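PDB 5CO3: FrnE protein from Deinococcus radiodurans, which probably catalyses disulfide exchange as a cytoplasmic disulfide oxidoreductase of the DsbA-like thioredoxin superfamily. Local coordinates for residues 105-110 with 141-146; 34-39 with 213-218; 28-33 with 95-100; 113-118 with 161-166; 22-27 with 86-91. All blocks are in the same frame, centred on the assembly; numbering follows the deposited sequence. Where two conformers were deposited one is given.

Contact 1 of 5, residues 105-110 with 141-146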
# COMPACT_ATOMS: atom_id res chain seq x y z
N LYS A 105 17.08 -0.10 -5.96
CA LYS A 105 17.90 -0.91 -5.05
C LYS A 105 17.03 -2.02 -4.50
O LYS A 105 16.03 -1.76 -3.81
CB LYS A 105 18.46 -0.05 -3.93
CG LYS A 105 19.23 1.16 -4.43
CD LYS A 105 20.47 0.77 -5.23
CE LYS A 105 21.32 2.01 -5.54
NZ LYS A 105 20.53 3.04 -6.33
N LEU A 106 17.38 -3.27 -4.83
CA LEU A 106 16.52 -4.40 -4.46
C LEU A 106 16.71 -4.75 -2.99
O LEU A 106 17.43 -5.70 -2.65
CB LEU A 106 16.81 -5.60 -5.36
CG LEU A 106 16.45 -5.43 -6.84
CD1 LEU A 106 16.91 -6.64 -7.64
CD2 LEU A 106 14.96 -5.21 -7.00
N ALA A 107 16.06 -3.97 -2.14
CA ALA A 107 16.22 -4.06 -0.70
C ALA A 107 15.10 -4.87 -0.05
O ALA A 107 13.95 -4.85 -0.51
CB ALA A 107 16.27 -2.64 -0.09
N ASN A 108 15.44 -5.57 1.03
CA ASN A 108 14.43 -6.16 1.91
C ASN A 108 13.62 -5.01 2.52
O ASN A 108 14.21 -4.06 3.01
CB ASN A 108 15.10 -7.01 3.01
CG ASN A 108 14.08 -7.72 3.90
OD1 ASN A 108 13.37 -7.08 4.67
ND2 ASN A 108 14.02 -9.05 3.80
N THR A 109 12.28 -5.10 2.48
CA THR A 109 11.43 -3.96 2.89
C THR A 109 10.85 -4.05 4.31
O THR A 109 10.00 -3.23 4.69
CB THR A 109 10.24 -3.77 1.91
OG1 THR A 109 9.46 -4.98 1.82
CG2 THR A 109 10.76 -3.41 0.52
N PHE A 110 11.32 -5.01 5.11
CA PHE A 110 10.77 -5.25 6.45
C PHE A 110 10.86 -4.00 7.33
O PHE A 110 9.85 -3.58 7.95
CB PHE A 110 11.50 -6.43 7.12
CG PHE A 110 10.89 -6.89 8.42
CD1 PHE A 110 9.52 -7.10 8.54
CD2 PHE A 110 11.70 -7.18 9.52
CE1 PHE A 110 8.97 -7.55 9.74
CE2 PHE A 110 11.15 -7.63 10.71
CZ PHE A 110 9.79 -7.82 10.82
N GLN A 141 16.85 4.96 -3.84
CA GLN A 141 17.22 4.86 -2.42
C GLN A 141 17.11 3.42 -1.93
O GLN A 141 16.28 2.64 -2.40
CB GLN A 141 16.36 5.78 -1.56
CG GLN A 141 16.20 7.19 -2.12
CD GLN A 141 16.36 8.27 -1.07
OE1 GLN A 141 17.15 8.13 -0.13
NE2 GLN A 141 15.61 9.38 -1.23
N ASN A 142 17.98 3.06 -0.98
CA ASN A 142 17.96 1.76 -0.36
C ASN A 142 17.08 1.79 0.90
O ASN A 142 17.51 2.32 1.93
CB ASN A 142 19.39 1.34 -0.01
CG ASN A 142 19.47 0.06 0.80
OD1 ASN A 142 18.46 -0.59 1.08
ND2 ASN A 142 20.69 -0.31 1.18
N VAL A 143 15.87 1.25 0.81
CA VAL A 143 14.95 1.35 1.95
C VAL A 143 15.20 0.30 3.07
O VAL A 143 14.42 0.19 4.02
CB VAL A 143 13.48 1.27 1.48
CG1 VAL A 143 13.22 2.39 0.45
CG2 VAL A 143 13.16 -0.11 0.90
N ASN A 144 16.27 -0.48 2.94
CA ASN A 144 16.73 -1.34 4.03
C ASN A 144 17.75 -0.62 4.90
O ASN A 144 18.08 -1.06 5.99
CB ASN A 144 17.35 -2.63 3.48
CG ASN A 144 17.94 -3.51 4.57
OD1 ASN A 144 19.17 -3.60 4.75
ND2 ASN A 144 17.07 -4.17 5.31
N ASP A 145 18.25 0.51 4.40
CA ASP A 145 19.32 1.24 5.08
C ASP A 145 18.79 2.19 6.16
O ASP A 145 17.91 3.01 5.89
CB ASP A 145 20.14 2.01 4.05
CG ASP A 145 21.27 2.79 4.68
OD1 ASP A 145 22.24 2.16 5.16
OD2 ASP A 145 21.20 4.04 4.69
N LEU A 146 19.33 2.09 7.38
CA LEU A 146 18.76 2.87 8.50
C LEU A 146 18.92 4.39 8.33
O LEU A 146 17.99 5.14 8.62
CB LEU A 146 19.37 2.42 9.82
CG LEU A 146 18.89 1.05 10.30
CD1 LEU A 146 19.66 0.58 11.53
CD2 LEU A 146 17.40 1.10 10.59
O HOH W 1 15.57 2.13 -4.98
O HOH W 2 15.30 0.12 -1.84
O HOH W 3 13.38 -2.06 4.71
O HOH W 4 14.44 -4.82 6.17

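Contact 2 of 5, residues 34-39 with 213-218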
# COMPACT_ATOMS: atom_id res chain seq x y z
N SER A 34 -7.38 8.87 -7.10
CA SER A 34 -8.28 9.42 -8.12
C SER A 34 -9.74 9.07 -7.81
O SER A 34 -10.64 9.92 -7.91
CB SER A 34 -7.90 8.91 -9.52
OG SER A 34 -8.79 9.39 -10.54
N ALA A 35 -9.98 7.81 -7.44
CA ALA A 35 -11.34 7.36 -7.12
C ALA A 35 -11.91 8.13 -5.92
O ALA A 35 -13.08 8.54 -5.91
CB ALA A 35 -11.34 5.86 -6.83
N LEU A 36 -11.07 8.31 -4.91
CA LEU A 36 -11.43 8.99 -3.68
C LEU A 36 -11.79 10.45 -3.96
O LEU A 36 -12.79 10.98 -3.45
CB LEU A 36 -10.26 8.88 -2.69
CG LEU A 36 -10.50 9.28 -1.23
CD1 LEU A 36 -11.73 8.58 -0.66
CD2 LEU A 36 -9.27 8.95 -0.39
N GLY A 37 -11.00 11.08 -4.83
CA GLY A 37 -11.29 12.43 -5.28
C GLY A 37 -12.65 12.58 -5.95
O GLY A 37 -13.29 13.62 -5.79
N GLN A 38 -13.09 11.56 -6.68
CA GLN A 38 -14.40 11.62 -7.35
C GLN A 38 -15.56 11.18 -6.45
O GLN A 38 -16.73 11.26 -6.83
CB GLN A 38 -14.38 10.76 -8.61
CG GLN A 38 -13.27 11.12 -9.57
CD GLN A 38 -13.12 10.10 -10.68
OE1 GLN A 38 -14.10 9.73 -11.33
NE2 GLN A 38 -11.88 9.64 -10.91
N PHE A 39 -15.23 10.71 -5.25
CA PHE A 39 -16.23 10.14 -4.35
C PHE A 39 -16.79 11.19 -3.39
O PHE A 39 -16.07 11.73 -2.55
CB PHE A 39 -15.59 8.98 -3.57
CG PHE A 39 -16.53 8.31 -2.61
CD1 PHE A 39 -17.76 7.82 -3.04
CD2 PHE A 39 -16.17 8.13 -1.29
CE1 PHE A 39 -18.61 7.18 -2.16
CE2 PHE A 39 -17.02 7.50 -0.40
CZ PHE A 39 -18.25 7.02 -0.84
N GLY A 213 -16.60 2.69 -7.85
CA GLY A 213 -17.80 1.88 -7.85
C GLY A 213 -17.94 1.12 -6.55
O GLY A 213 -19.03 1.00 -6.00
N ALA A 214 -16.83 0.60 -6.05
CA ALA A 214 -16.83 -0.13 -4.79
C ALA A 214 -17.15 0.79 -3.61
O ALA A 214 -17.98 0.46 -2.77
CB ALA A 214 -15.48 -0.81 -4.58
N LEU A 215 -16.47 1.93 -3.54
CA LEU A 215 -16.77 2.94 -2.53
C LEU A 215 -18.26 3.28 -2.53
O LEU A 215 -18.91 3.28 -1.47
CB LEU A 215 -15.94 4.20 -2.77
CG LEU A 215 -14.44 4.10 -2.47
CD1 LEU A 215 -13.74 5.33 -2.97
CD2 LEU A 215 -14.22 3.91 -0.96
N SER A 216 -18.78 3.54 -3.72
CA SER A 216 -20.18 3.92 -3.92
C SER A 216 -21.14 2.81 -3.52
O SER A 216 -22.19 3.08 -2.94
CB SER A 216 -20.43 4.31 -5.38
OG SER A 216 -19.54 5.31 -5.82
N GLN A 217 -20.78 1.57 -3.84
CA GLN A 217 -21.63 0.45 -3.50
C GLN A 217 -21.68 0.29 -1.98
O GLN A 217 -22.74 0.07 -1.41
CB GLN A 217 -21.13 -0.84 -4.15
CG GLN A 217 -21.88 -2.09 -3.70
CD GLN A 217 -21.53 -3.32 -4.51
OE1 GLN A 217 -21.01 -3.23 -5.62
NE2 GLN A 217 -21.83 -4.50 -3.96
N VAL A 218 -20.52 0.40 -1.34
CA VAL A 218 -20.46 0.24 0.11
C VAL A 218 -21.25 1.33 0.81
O VAL A 218 -22.03 1.04 1.72
CB VAL A 218 -19.01 0.23 0.62
CG1 VAL A 218 -18.98 0.30 2.14
CG2 VAL A 218 -18.30 -1.00 0.12

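Contact 3 of 5, residues 28-33 with 95-100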
# COMPACT_ATOMS: atom_id res chain seq x y z
N GLY A 28 -1.41 1.76 -8.01
CA GLY A 28 -2.69 1.53 -7.36
C GLY A 28 -3.05 2.60 -6.35
O GLY A 28 -4.23 2.92 -6.15
N LYS A 29 -2.03 3.13 -5.68
CA LYS A 29 -2.25 4.20 -4.72
C LYS A 29 -2.78 5.44 -5.45
O LYS A 29 -3.72 6.09 -4.97
CB LYS A 29 -0.97 4.52 -3.95
CG LYS A 29 -1.10 5.58 -2.85
CD LYS A 29 0.22 5.75 -2.08
CE LYS A 29 0.05 6.53 -0.79
NZ LYS A 29 -0.27 7.97 -1.05
N ARG A 30 -2.19 5.75 -6.59
CA ARG A 30 -2.66 6.89 -7.39
C ARG A 30 -4.08 6.67 -7.90
O ARG A 30 -4.93 7.57 -7.85
CB ARG A 30 -1.72 7.18 -8.56
CG ARG A 30 -0.40 7.85 -8.14
CD ARG A 30 -0.64 9.29 -7.67
NE ARG A 30 0.48 9.75 -6.85
CZ ARG A 30 1.53 10.44 -7.32
NH1 ARG A 30 1.59 10.77 -8.61
NH2 ARG A 30 2.51 10.79 -6.51
N ARG A 31 -4.36 5.46 -8.39
CA ARG A 31 -5.70 5.19 -8.93
C ARG A 31 -6.75 5.22 -7.84
O ARG A 31 -7.85 5.72 -8.06
CB ARG A 31 -5.72 3.84 -9.66
CG ARG A 31 -4.85 3.84 -10.90
CD ARG A 31 -4.87 2.53 -11.64
NE ARG A 31 -4.10 2.63 -12.88
CZ ARG A 31 -3.98 1.65 -13.76
NH1 ARG A 31 -4.59 0.49 -13.54
NH2 ARG A 31 -3.27 1.82 -14.86
N PHE A 32 -6.40 4.74 -6.65
CA PHE A 32 -7.31 4.83 -5.52
C PHE A 32 -7.54 6.30 -5.12
O PHE A 32 -8.66 6.70 -4.80
CB PHE A 32 -6.79 4.04 -4.31
CG PHE A 32 -7.63 4.24 -3.07
CD1 PHE A 32 -8.87 3.62 -2.96
CD2 PHE A 32 -7.20 5.06 -2.05
CE1 PHE A 32 -9.66 3.82 -1.83
CE2 PHE A 32 -7.98 5.26 -0.92
CZ PHE A 32 -9.21 4.64 -0.81
N GLU A 33 -6.47 7.09 -5.16
CA GLU A 33 -6.57 8.51 -4.81
C GLU A 33 -7.45 9.25 -5.83
O GLU A 33 -8.23 10.13 -5.44
CB GLU A 33 -5.17 9.12 -4.70
CG GLU A 33 -4.51 8.79 -3.37
CD GLU A 33 -3.01 9.04 -3.33
OE1 GLU A 33 -2.43 9.42 -4.37
OE2 GLU A 33 -2.42 8.85 -2.25
N GLU A 95 -0.09 8.19 -14.23
CA GLU A 95 -0.51 8.52 -12.87
C GLU A 95 0.30 9.66 -12.30
O GLU A 95 0.17 9.99 -11.12
CB GLU A 95 -0.38 7.30 -11.95
CG GLU A 95 -1.06 6.06 -12.45
CD GLU A 95 -2.57 6.21 -12.56
OE1 GLU A 95 -3.15 7.03 -11.82
OE2 GLU A 95 -3.16 5.49 -13.39
N GLY A 96 1.17 10.25 -13.12
CA GLY A 96 2.07 11.30 -12.66
C GLY A 96 3.28 10.78 -11.90
O GLY A 96 3.84 11.52 -11.08
N LEU A 97 3.68 9.53 -12.15
CA LEU A 97 4.83 8.92 -11.50
C LEU A 97 5.98 8.76 -12.49
O LEU A 97 5.79 8.19 -13.56
CB LEU A 97 4.48 7.55 -10.91
CG LEU A 97 3.33 7.51 -9.90
CD1 LEU A 97 2.90 6.07 -9.65
CD2 LEU A 97 3.74 8.19 -8.59
N GLU A 98 7.16 9.25 -12.13
CA GLU A 98 8.31 9.10 -13.00
C GLU A 98 9.25 8.07 -12.40
O GLU A 98 10.06 8.38 -11.52
CB GLU A 98 9.02 10.43 -13.20
CG GLU A 98 10.12 10.40 -14.26
CD GLU A 98 10.42 11.77 -14.80
OE1 GLU A 98 11.21 12.50 -14.17
OE2 GLU A 98 9.85 12.13 -15.85
N TYR A 99 9.11 6.83 -12.86
CA TYR A 99 9.93 5.73 -12.35
C TYR A 99 11.35 5.74 -12.91
O TYR A 99 11.59 6.18 -14.04
CB TYR A 99 9.28 4.39 -12.68
CG TYR A 99 8.04 4.03 -11.86
CD1 TYR A 99 7.61 4.82 -10.79
CD2 TYR A 99 7.32 2.88 -12.16
CE1 TYR A 99 6.48 4.45 -10.05
CE2 TYR A 99 6.22 2.50 -11.43
CZ TYR A 99 5.79 3.29 -10.37
OH TYR A 99 4.69 2.89 -9.66
N HIS A 100 12.29 5.25 -12.11
CA HIS A 100 13.65 5.02 -12.59
C HIS A 100 14.12 3.64 -12.14
O HIS A 100 14.84 3.49 -11.14
CB HIS A 100 14.57 6.14 -12.10
CG HIS A 100 14.20 7.49 -12.63
ND1 HIS A 100 14.36 7.84 -13.95
CD2 HIS A 100 13.64 8.57 -12.02
CE1 HIS A 100 13.94 9.08 -14.13
NE2 HIS A 100 13.49 9.54 -12.98
O HOH W 5 -2.05 4.45 -15.48

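Contact 4 of 5, residues 113-118 with 161-166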
# COMPACT_ATOMS: atom_id res chain seq x y z
N HIS A 113 8.58 -1.21 6.22
CA HIS A 113 7.21 -1.44 6.68
C HIS A 113 7.06 -1.09 8.15
O HIS A 113 6.02 -0.57 8.56
CB HIS A 113 6.78 -2.89 6.42
CG HIS A 113 6.41 -3.15 4.99
ND1 HIS A 113 5.26 -2.65 4.42
CD2 HIS A 113 7.04 -3.85 4.02
CE1 HIS A 113 5.20 -3.04 3.16
NE2 HIS A 113 6.27 -3.77 2.89
N GLN A 114 8.10 -1.35 8.94
CA GLN A 114 8.09 -0.96 10.34
C GLN A 114 7.98 0.56 10.50
O GLN A 114 7.26 1.06 11.38
CB GLN A 114 9.34 -1.46 11.06
CG GLN A 114 9.28 -2.94 11.42
CD GLN A 114 10.56 -3.44 12.09
OE1 GLN A 114 10.98 -2.92 13.13
NE2 GLN A 114 11.21 -4.44 11.48
N LEU A 115 8.70 1.29 9.65
CA LEU A 115 8.66 2.75 9.69
C LEU A 115 7.26 3.27 9.39
O LEU A 115 6.79 4.24 9.99
CB LEU A 115 9.66 3.34 8.70
CG LEU A 115 9.70 4.87 8.66
CD1 LEU A 115 9.89 5.45 10.05
CD2 LEU A 115 10.79 5.36 7.70
N ILE A 116 6.57 2.61 8.47
CA ILE A 116 5.22 3.05 8.16
C ILE A 116 4.31 2.84 9.38
O ILE A 116 3.49 3.70 9.72
CB ILE A 116 4.66 2.31 6.95
CG1 ILE A 116 5.45 2.71 5.70
CG2 ILE A 116 3.22 2.77 6.72
CD1 ILE A 116 5.23 1.81 4.50
N HIS A 117 4.47 1.71 10.06
CA HIS A 117 3.75 1.47 11.31
C HIS A 117 4.04 2.55 12.35
O HIS A 117 3.11 3.05 13.00
CB HIS A 117 4.09 0.09 11.86
CG HIS A 117 3.32 -1.01 11.21
ND1 HIS A 117 2.24 -1.61 11.82
CD2 HIS A 117 3.46 -1.61 10.01
CE1 HIS A 117 1.75 -2.54 11.02
NE2 HIS A 117 2.47 -2.56 9.91
N TYR A 118 5.31 2.94 12.50
CA TYR A 118 5.67 4.02 13.42
C TYR A 118 4.96 5.32 13.02
O TYR A 118 4.35 6.00 13.86
CB TYR A 118 7.20 4.25 13.46
CG TYR A 118 7.55 5.49 14.25
CD1 TYR A 118 7.62 5.45 15.64
CD2 TYR A 118 7.79 6.71 13.62
CE1 TYR A 118 7.92 6.60 16.38
CE2 TYR A 118 8.09 7.85 14.34
CZ TYR A 118 8.15 7.79 15.72
OH TYR A 118 8.45 8.93 16.45
N GLY A 161 14.92 11.15 15.25
CA GLY A 161 15.61 10.41 16.28
C GLY A 161 14.76 9.27 16.81
O GLY A 161 15.22 8.14 16.92
N ALA A 162 13.49 9.57 17.10
CA ALA A 162 12.58 8.59 17.67
C ALA A 162 12.25 7.47 16.68
O ALA A 162 12.18 6.30 17.05
CB ALA A 162 11.29 9.27 18.14
N ALA A 163 12.06 7.84 15.41
CA ALA A 163 11.81 6.86 14.36
C ALA A 163 12.94 5.85 14.26
O ALA A 163 12.72 4.63 14.24
CB ALA A 163 11.60 7.54 13.01
N ARG A 164 14.16 6.37 14.19
CA ARG A 164 15.33 5.50 14.10
C ARG A 164 15.45 4.61 15.33
O ARG A 164 15.78 3.42 15.22
CB ARG A 164 16.60 6.33 13.91
CG ARG A 164 17.80 5.46 13.62
CD ARG A 164 18.97 6.26 13.09
NE ARG A 164 20.04 5.36 12.69
CZ ARG A 164 20.88 5.60 11.69
NH1 ARG A 164 20.76 6.71 10.99
NH2 ARG A 164 21.83 4.72 11.40
N ALA A 165 15.18 5.17 16.51
CA ALA A 165 15.23 4.39 17.74
C ALA A 165 14.23 3.25 17.65
O ALA A 165 14.53 2.12 18.00
CB ALA A 165 14.95 5.27 18.97
N ALA A 166 13.03 3.55 17.14
CA ALA A 166 12.00 2.53 17.02
C ALA A 166 12.43 1.43 16.06
O ALA A 166 12.17 0.25 16.30
CB ALA A 166 10.68 3.16 16.57
O HOH W 6 10.37 -0.78 14.58

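Contact 5 of 5, residues 22-27 with 86-91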
# COMPACT_ATOMS: atom_id res chain seq x y z
N CYS A 22 6.74 -3.00 -4.77
CA CYS A 22 5.86 -3.33 -5.89
C CYS A 22 5.45 -2.09 -6.68
O CYS A 22 4.79 -1.21 -6.15
CB CYS A 22 4.61 -4.06 -5.39
SG CYS A 22 3.47 -4.51 -6.72
N PRO A 23 5.87 -2.00 -7.95
CA PRO A 23 5.54 -0.80 -8.73
C PRO A 23 4.04 -0.66 -8.92
O PRO A 23 3.57 0.48 -9.06
CB PRO A 23 6.26 -1.03 -10.06
CG PRO A 23 7.39 -2.00 -9.71
CD PRO A 23 6.77 -2.91 -8.68
N TRP A 24 3.30 -1.77 -8.90
CA TRP A 24 1.85 -1.69 -9.10
C TRP A 24 1.18 -1.09 -7.88
O TRP A 24 0.10 -0.52 -7.98
CB TRP A 24 1.27 -3.07 -9.43
CG TRP A 24 1.58 -3.46 -10.84
CD1 TRP A 24 2.47 -4.41 -11.25
CD2 TRP A 24 1.02 -2.90 -12.03
NE1 TRP A 24 2.50 -4.48 -12.62
CE2 TRP A 24 1.61 -3.56 -13.13
CE3 TRP A 24 0.07 -1.89 -12.28
CZ2 TRP A 24 1.29 -3.26 -14.45
CZ3 TRP A 24 -0.25 -1.60 -13.60
CH2 TRP A 24 0.36 -2.28 -14.67
N CYS A 25 1.84 -1.16 -6.73
CA CYS A 25 1.26 -0.57 -5.53
C CYS A 25 1.26 0.95 -5.58
O CYS A 25 0.34 1.59 -5.07
CB CYS A 25 2.00 -1.07 -4.28
SG CYS A 25 1.58 -2.76 -3.86
N TYR A 26 2.29 1.54 -6.18
CA TYR A 26 2.33 2.99 -6.30
C TYR A 26 1.26 3.42 -7.32
O TYR A 26 0.48 4.34 -7.06
CB TYR A 26 3.72 3.46 -6.73
CG TYR A 26 4.11 4.84 -6.27
CD1 TYR A 26 3.19 5.70 -5.66
CD2 TYR A 26 5.42 5.27 -6.42
CE1 TYR A 26 3.57 6.97 -5.24
CE2 TYR A 26 5.81 6.53 -6.01
CZ TYR A 26 4.90 7.37 -5.43
OH TYR A 26 5.30 8.62 -5.02
N ILE A 27 1.22 2.72 -8.45
CA ILE A 27 0.17 2.93 -9.45
C ILE A 27 -1.22 2.80 -8.82
O ILE A 27 -2.10 3.65 -9.05
CB ILE A 27 0.32 1.95 -10.62
CG1 ILE A 27 1.51 2.36 -11.48
CG2 ILE A 27 -0.99 1.87 -11.47
CD1 ILE A 27 2.10 1.25 -12.37
N ASP A 86 9.38 -1.49 -18.84
CA ASP A 86 8.93 -0.39 -19.69
C ASP A 86 7.43 -0.19 -19.57
O ASP A 86 6.96 0.95 -19.46
CB ASP A 86 9.32 -0.65 -21.14
CG ASP A 86 10.82 -0.61 -21.36
OD1 ASP A 86 11.54 -0.08 -20.47
OD2 ASP A 86 11.28 -1.09 -22.41
N HIS A 87 6.67 -1.28 -19.59
CA HIS A 87 5.21 -1.21 -19.42
C HIS A 87 4.85 -0.51 -18.12
O HIS A 87 4.03 0.42 -18.11
CB HIS A 87 4.59 -2.60 -19.43
CG HIS A 87 3.10 -2.59 -19.23
ND1 HIS A 87 2.45 -3.53 -18.47
CD2 HIS A 87 2.14 -1.76 -19.70
CE1 HIS A 87 1.15 -3.28 -18.47
NE2 HIS A 87 0.94 -2.21 -19.22
N MET A 88 5.44 -0.96 -17.01
CA MET A 88 5.11 -0.37 -15.72
C MET A 88 5.52 1.11 -15.68
O MET A 88 4.81 1.94 -15.10
CB MET A 88 5.78 -1.15 -14.57
CG MET A 88 5.16 -2.53 -14.33
SD MET A 88 5.82 -3.39 -12.89
CE MET A 88 7.49 -3.74 -13.43
N THR A 89 6.66 1.43 -16.28
CA THR A 89 7.14 2.81 -16.33
C THR A 89 6.14 3.72 -17.05
O THR A 89 5.79 4.79 -16.54
CB THR A 89 8.51 2.91 -17.00
OG1 THR A 89 9.47 2.23 -16.19
CG2 THR A 89 8.95 4.36 -17.13
N GLN A 90 5.67 3.29 -18.21
CA GLN A 90 4.72 4.08 -19.00
C GLN A 90 3.36 4.18 -18.32
O GLN A 90 2.76 5.25 -18.30
CB GLN A 90 4.58 3.50 -20.39
CG GLN A 90 5.82 3.76 -21.21
CD GLN A 90 5.79 3.05 -22.52
OE1 GLN A 90 4.86 3.24 -23.32
NE2 GLN A 90 6.80 2.22 -22.77
N THR A 91 2.90 3.07 -17.75
CA THR A 91 1.64 3.07 -17.01
C THR A 91 1.72 4.06 -15.84
O THR A 91 0.80 4.87 -15.61
CB THR A 91 1.29 1.65 -16.50
OG1 THR A 91 1.16 0.77 -17.63
CG2 THR A 91 -0.04 1.67 -15.75

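Contact 1 of 5, residues 105-110 with 141-146
Two Asx turns frame this meeting of loops, and the amide oxygen of one of them, N142 OD1, presses against A107 CB at 3.2 Å. N142 OD1 also accepts a hydrogen bond from N144 N at 2.9 Å, with the donor above the carbonyl plane, inside a type I turn from N142 to D145. N108 OD1 accepts from F110 N in a second Asx turn, with the donor less tilted from the carbonyl plane, while N108 ND2 is held by A58 O. Asparagine suits both places because its short carboxamide can stand in for a backbone carbonyl. The small methyl of A107 fits beside these groups, its CB also 3.7 Å from N144 CB. No hydrogen bond joins the segments directly; water does that work. One water donates to K105 O and Q141 O and accepts from V143 N at 2.9 Å, and another links K105 N to Q141 O. N144 ND2 donates a hydrogen bond to a water 2.8 Å away that also meets N108 OD1. Strand 61-62 pairs with 106-107 and brings L61 against K105 and N142, Y136 of helix 125-137 touches L106 and V143, and helices 110-121 and 146-156 set off from the two segments.

Contact 2 of 5, residues 34-39 with 213-218
L36 O, at the C-terminal end of helix 23-38, is gripped twice, by F39 N at 3.0 Å and by NE of R42. Just past this helix end, F39 leans on L215 of helix 208-222. The phenyl ring lies flat over the leucine: L215 CB stands 3.9 Å from the ring centroid and only 4° off the normal, a CH-pi contact over the middle of one face. F39 CG is set anti to the backbone N (chi1 -179°) and so leaves toward that helix. L215 CD1 lies beyond the rim at the CG end of the ring, 4.1 Å from F39 CD2, and is also 4.5 Å from L36 CD1. The far end of the ring meets backbone, with F39 CZ 3.8 Å from L215 O and F39 CE1 4.0 Å from S216 N. Leucine fits here because, beyond the CB that lies on the ring face, its CD1 methyl touches both the base of F39 and L36. F39 also touches I12 and V45, and L215 touches V14, so the pair ties the end of helix 23-38 and helix 208-222 to strands 12-18 and 45-51 of the thioredoxin fold. S216 OG, 4.1 Å from F39 CD1, is bonded to L212 O within its own helix. With no hydrogen bond crossing between the segments, their attraction rests chiefly on dispersion and hydrophobic burial.

Contact 3 of 5, residues 28-33 with 95-100
R30 NH1 reaches across to two successive backbone carbonyls, E95 O at 3.0 Å and, more weakly, G96 O at 3.4 Å. They belong to the Schellman motif that ends helix 78-93, where G96 takes up a positive phi easily because it has no side chain. R30 itself lies on helix 23-38, the first helix of the thioredoxin fold. Its cationic end meets the C-terminal end of the other helix, whose dipole would be expected to welcome positive charge, although two conformers were deposited for R30 and the grip may be only partial. In this conformer the chain bends at chi2 (-69°), turning CD back alongside E95. Its guanidinium takes E95 O in plane at the edge, while L97 CD2 covers one face, 3.4 Å from R30 CZ; an apolar methyl can pack there and leave the edge N-H groups for the carbonyls. R30 NH2 has a further partner, a salt bridge to E130. Lower on the side chains, R30 CB and E95 CB touch at 3.6 Å as the two residues slide past each other in opposite directions. The carboxylate of E95 serves R31 instead: R31 NE points almost straight at E95 OE2 (3.1 Å, 165°) and meets it from above the carboxylate plane. A water bridges the same two groups, donating to E95 OE2 at 2.6 Å and accepting from R31 NH2 at 3.0 Å.

Contact 4 of 5, residues 113-118 with 161-166
Y118 lays one face of its ring over the backbone of A163: A163 CA sits 4.0 Å from the ring centroid, 17° off the normal and displaced toward the rim, a CH-pi contact. Y118 CG is set anti to the backbone N (chi1 172°) and so leaves helix 110-121 in the direction of helix 160-169. Three alanine methyls of helix 160-169 touch the tyrosine. A163 CB is 3.8 Å from Y118 CE2, A166 CB lies 3.9 Å from CD1 of the same ring on an oblique line, and A162 CB is only 3.3 Å from the phenol oxygen, Y118 OH. Alanine is apt at all three positions, since a small side chain lets a broad flat ring come right down to the helix backbone. This is helix packing in the DsbA-like structure, within the largely helical part of the chain that lies in sequence between strands 45-51 and 193-196 of the thioredoxin sheet. The two short segments approach to 10.0 Å between axes, with their N-to-C directions 129° apart. Beside the tyrosine, L115 CD1 comes to 4.0 Å from A163 CB; both residues also touch A153 of helix 146-156, which makes this an apolar flank. On the Q114 side the helices are joined through water instead: one molecule donates to Q114 OE1 and to A166 O, at 2.7 Å each.

Contact 5 of 5, residues 22-27 with 86-91
A Met-aromatic contact joins M88 to W24: M88 SD lies 3.5 Å from W24 NE1 and 4.1 Å from the centroid of the five-membered ring, on an oblique line 40° off its normal. The same sulfur touches P23 CB at 3.7 Å, so one flexible, polarisable thioether fills in beside both residues that separate C22 and C25 in the thioredoxin-type CxxC sequence. The aromatic pairing is of another kind. W24 turns its edge toward the face of H87 in an offset edge-to-face arrangement, the planes 63° apart and W24 CH2 4.0 Å from H87 CE1. Purely apolar packing closes the group: T91 CG2 meets W24 CZ3 at 3.9 Å and I27 CD1 at 4.0 Å, while I27 CD1 also lies over one face of the indole. Threonine suits this position because its methyl can face the apolar side while T91 OG1 hydrogen-bonds back to H87 O at 2.9 Å, which also accepts from T91 N. The short helical segments run nearly parallel, 16° apart with axes 10.3 Å from each other. M137 of helix 125-137 packs on P23 and Y26, and the hydroxyl of Y99, from the loop following helix 78-93, hydrogen-bonds to P23 O.

Helix 23-38 strings three contacts together: contact 5 at its N-terminal end, contact 3 in its middle and contact 2 at its C-terminal end. Contacts 3 and 5 have centres 8 Å apart and touch, with R31 NH2 packing on T91 CG2 at 3.4 Å. Together they pack helix 78-93 and its following loop against the helix that follows C22 and carries C25, the probable redox pair, which forms no disulfide here although a C22-C25 disulfide has been seen in another structure of this protein. Contacts 1 and 4, with centres 14 Å apart, meet where L146 packs on R164 in the helical region. Contact 2 lies across the chain's centre from both, about 33 Å from contact 1 between centres.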